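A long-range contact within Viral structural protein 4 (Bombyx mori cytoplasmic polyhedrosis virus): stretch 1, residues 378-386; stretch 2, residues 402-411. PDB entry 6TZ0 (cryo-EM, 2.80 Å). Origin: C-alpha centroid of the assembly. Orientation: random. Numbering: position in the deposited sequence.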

# COMPACT_ATOMS: atom_id res chain seq x y z
N VAL B 378 26.91 -24.12 -16.27
CA VAL B 378 26.42 -22.77 -16.52
C VAL B 378 26.15 -22.62 -18.00
O VAL B 378 27.03 -22.86 -18.83
CB VAL B 378 27.42 -21.71 -16.04
CG1 VAL B 378 26.92 -20.32 -16.39
CG2 VAL B 378 27.65 -21.82 -14.54
N GLY B 379 24.92 -22.23 -18.34
CA GLY B 379 24.58 -21.92 -19.72
C GLY B 379 24.75 -20.45 -20.03
O GLY B 379 24.60 -19.59 -19.16
N HIS B 380 25.06 -20.15 -21.29
CA HIS B 380 25.32 -18.78 -21.70
C HIS B 380 24.73 -18.55 -23.09
O HIS B 380 25.31 -18.99 -24.09
CB HIS B 380 26.81 -18.48 -21.67
CG HIS B 380 27.15 -17.10 -22.15
ND1 HIS B 380 27.57 -16.85 -23.44
CD2 HIS B 380 27.08 -15.90 -21.53
CE1 HIS B 380 27.78 -15.55 -23.58
NE2 HIS B 380 27.49 -14.96 -22.44
N LEU B 381 23.59 -17.88 -23.14
CA LEU B 381 23.01 -17.43 -24.40
C LEU B 381 23.58 -16.07 -24.77
O LEU B 381 23.78 -15.21 -23.91
CB LEU B 381 21.49 -17.33 -24.30
CG LEU B 381 20.69 -18.61 -24.10
CD1 LEU B 381 19.23 -18.29 -23.91
CD2 LEU B 381 20.88 -19.54 -25.29
N SER B 382 23.83 -15.88 -26.06
CA SER B 382 24.31 -14.60 -26.56
C SER B 382 23.17 -13.59 -26.59
O SER B 382 22.01 -13.90 -26.29
CB SER B 382 24.92 -14.75 -27.94
OG SER B 382 25.29 -13.48 -28.45
N SER B 383 23.50 -12.36 -26.97
CA SER B 383 22.48 -11.33 -27.05
C SER B 383 21.73 -11.39 -28.37
O SER B 383 20.61 -10.86 -28.45
CB SER B 383 23.13 -9.96 -26.88
OG SER B 383 22.14 -8.98 -26.64
N ASP B 384 22.30 -12.02 -29.38
CA ASP B 384 21.64 -12.25 -30.66
C ASP B 384 21.07 -13.66 -30.76
O ASP B 384 21.02 -14.23 -31.85
CB ASP B 384 22.60 -12.00 -31.82
CG ASP B 384 22.95 -10.53 -31.99
OD1 ASP B 384 22.11 -9.68 -31.65
OD2 ASP B 384 24.07 -10.24 -32.46
N ALA B 385 20.63 -14.24 -29.65
CA ALA B 385 20.16 -15.62 -29.68
C ALA B 385 18.78 -15.74 -30.30
O ALA B 385 18.56 -16.57 -31.19
CB ALA B 385 20.16 -16.21 -28.26
N TYR B 386 17.84 -14.91 -29.85
CA TYR B 386 16.50 -14.91 -30.41
C TYR B 386 16.48 -14.45 -31.86
O TYR B 386 15.68 -14.95 -32.65
CB TYR B 386 15.59 -14.02 -29.57
CG TYR B 386 14.19 -13.90 -30.11
CD1 TYR B 386 13.31 -14.97 -30.05
CD2 TYR B 386 13.74 -12.72 -30.68
CE1 TYR B 386 12.03 -14.86 -30.55
CE2 TYR B 386 12.46 -12.61 -31.18
CZ TYR B 386 11.61 -13.68 -31.11
OH TYR B 386 10.34 -13.57 -31.60
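Stretch 2 402-411: AYDYVLSLDT

This is a small helix-on-strand contact, 333 Å² of buried surface summed over both sides, in which a short helix and the turn after it lie obliquely along a strand and the turn that follows, joined by van der Waals packing and one weak hydrogen bond.

The backbone torsions define the elements. In stretch 2, residues Tyr403 to Ser408 keep phi between -64° and -73° and psi between -25° and -47°, and Leu407 N to Tyr403 O and Ser408 N to Asp404 O, both 2.9 Å, are the expected i to i-4 bonds. Ala402, with psi at 145°, occupies the N-cap position, and its O accepts from Val406 N at 3.1 Å. Stretch 1 begins extended, with psi of 125° at Val378 and 151° at Gly379, then turns through Ser383 and Asp384 into a helix beginning at Ala385.

The two elements run in broadly the same direction: the N-to-C axes of strand 378-381 and helix 403-408 make an angle of 44°, with a signed crossing angle of 44° and a closest approach of 9.6 Å. The register advances in the same sense along both stretches, and the CA-CA separation narrows as it does so, from 8.9 Å for Gly379 CA to Tyr403 CA, through 6.9 Å for Leu381 CA to Leu407 CA, to 5.7 Å for Ala385 CA to Asp410 CA. The wider spacing at the start is bridged by a long side chain, the narrower spacing at the end by a short one.

At the wide end, the CA-to-CB bond of Tyr403 (chi1 173°, t) points sideways relative to stretch 1, but the end of the side chain comes nearer. Its OH lies 3.3 Å from Gly379 CA and accepts a weak hydrogen bond from His380 N at 3.4 Å, with an N-H...O angle of 146°. The absence of a side chain at Gly379 matters here, because an ideal CB would point toward stretch 2 and stand only 3.0 Å from Tyr403 OH.

Leu381 supplies the apolar centre. Its chi1 of -66° (m) and chi2 of 175° (t) carry CD2 to 4.2 Å from Tyr403 CE1 and 4.0 Å from Val406 CG1; Val406 itself directs its CA-to-CB bond toward stretch 1. The Tyr403 ring meets Leu381 CD2 obliquely. Nearby, Leu407 CD1 approaches His380 O at 3.9 Å, although the CA-to-CB bond of His380 points away from stretch 2.

At the narrow end Asp410, which follows the helix, has 69 Å² covered, the largest area of any residue in the contact. Its carboxylate lies close to stretch 1 without a hydrogen bond to it: Asp410 OD2 is 3.8 Å from both Leu381 CD2 and Ser382 N, while Asp410 OD1 comes to 3.3 Å from both Ala385 CA and Ala385 CB. This double approach to Ala385 falls where the listed CA-CA separation is smallest.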

# COMPACT_ATOMS: atom_id res chain seq x y z
N ALA B 402 15.11 -26.61 -28.13
CA ALA B 402 16.13 -27.33 -27.39
C ALA B 402 17.36 -26.47 -27.21
O ALA B 402 17.71 -25.67 -28.08
CB ALA B 402 16.49 -28.62 -28.12
N TYR B 403 18.02 -26.62 -26.05
CA TYR B 403 19.12 -25.74 -25.69
C TYR B 403 20.34 -25.95 -26.58
O TYR B 403 21.05 -25.00 -26.89
CB TYR B 403 19.49 -25.92 -24.22
CG TYR B 403 20.73 -25.17 -23.82
CD1 TYR B 403 20.71 -23.78 -23.69
CD2 TYR B 403 21.92 -25.83 -23.59
CE1 TYR B 403 21.85 -23.09 -23.34
CE2 TYR B 403 23.06 -25.15 -23.24
CZ TYR B 403 23.02 -23.78 -23.11
OH TYR B 403 24.16 -23.11 -22.76
N ASP B 404 20.58 -27.19 -27.02
CA ASP B 404 21.73 -27.43 -27.89
C ASP B 404 21.50 -26.89 -29.30
O ASP B 404 22.45 -26.42 -29.93
CB ASP B 404 22.07 -28.91 -27.91
CG ASP B 404 20.91 -29.79 -28.35
OD1 ASP B 404 19.78 -29.29 -28.51
OD2 ASP B 404 21.14 -31.00 -28.55
N TYR B 405 20.26 -26.89 -29.78
CA TYR B 405 19.96 -26.33 -31.09
C TYR B 405 20.08 -24.81 -31.10
O TYR B 405 20.70 -24.22 -31.99
CB TYR B 405 18.56 -26.77 -31.53
CG TYR B 405 18.08 -26.15 -32.82
CD1 TYR B 405 18.69 -26.44 -34.02
CD2 TYR B 405 16.97 -25.32 -32.83
CE1 TYR B 405 18.25 -25.89 -35.20
CE2 TYR B 405 16.52 -24.76 -34.01
CZ TYR B 405 17.16 -25.05 -35.19
OH TYR B 405 16.71 -24.50 -36.36
N VAL B 406 19.48 -24.16 -30.09
CA VAL B 406 19.59 -22.71 -29.93
C VAL B 406 21.04 -22.31 -29.68
O VAL B 406 21.51 -21.28 -30.18
CB VAL B 406 18.65 -22.25 -28.80
CG1 VAL B 406 18.79 -20.77 -28.52
CG2 VAL B 406 17.22 -22.57 -29.14
N LEU B 407 21.78 -23.14 -28.96
CA LEU B 407 23.19 -22.87 -28.71
C LEU B 407 24.03 -23.06 -29.96
O LEU B 407 25.04 -22.38 -30.14
CB LEU B 407 23.67 -23.78 -27.58
CG LEU B 407 25.03 -23.50 -26.97
CD1 LEU B 407 24.98 -22.17 -26.27
CD2 LEU B 407 25.39 -24.60 -25.99
N SER B 408 23.61 -23.97 -30.85
CA SER B 408 24.28 -24.13 -32.13
C SER B 408 23.97 -22.99 -33.08
O SER B 408 24.75 -22.72 -33.99
CB SER B 408 23.87 -25.46 -32.77
OG SER B 408 22.50 -25.43 -33.10
N LEU B 409 22.83 -22.32 -32.89
CA LEU B 409 22.52 -21.16 -33.72
C LEU B 409 23.18 -19.87 -33.23
O LEU B 409 23.01 -18.85 -33.89
CB LEU B 409 21.01 -20.95 -33.81
CG LEU B 409 20.23 -21.97 -34.61
CD1 LEU B 409 18.74 -21.69 -34.53
CD2 LEU B 409 20.69 -21.96 -36.05
N ASP B 410 23.92 -19.89 -32.13
CA ASP B 410 24.55 -18.69 -31.60
C ASP B 410 25.91 -18.40 -32.21
O ASP B 410 26.70 -17.68 -31.58
CB ASP B 410 24.72 -18.78 -30.08
CG ASP B 410 23.44 -18.51 -29.35
OD1 ASP B 410 22.61 -17.77 -29.91
OD2 ASP B 410 23.28 -19.00 -28.22
N THR B 411 26.22 -18.91 -33.38
CA THR B 411 27.54 -18.67 -33.94
C THR B 411 27.56 -17.32 -34.66
O THR B 411 26.53 -16.69 -34.90
CB THR B 411 27.94 -19.80 -34.87
OG1 THR B 411 27.05 -19.85 -35.99
CG2 THR B 411 27.89 -21.12 -34.13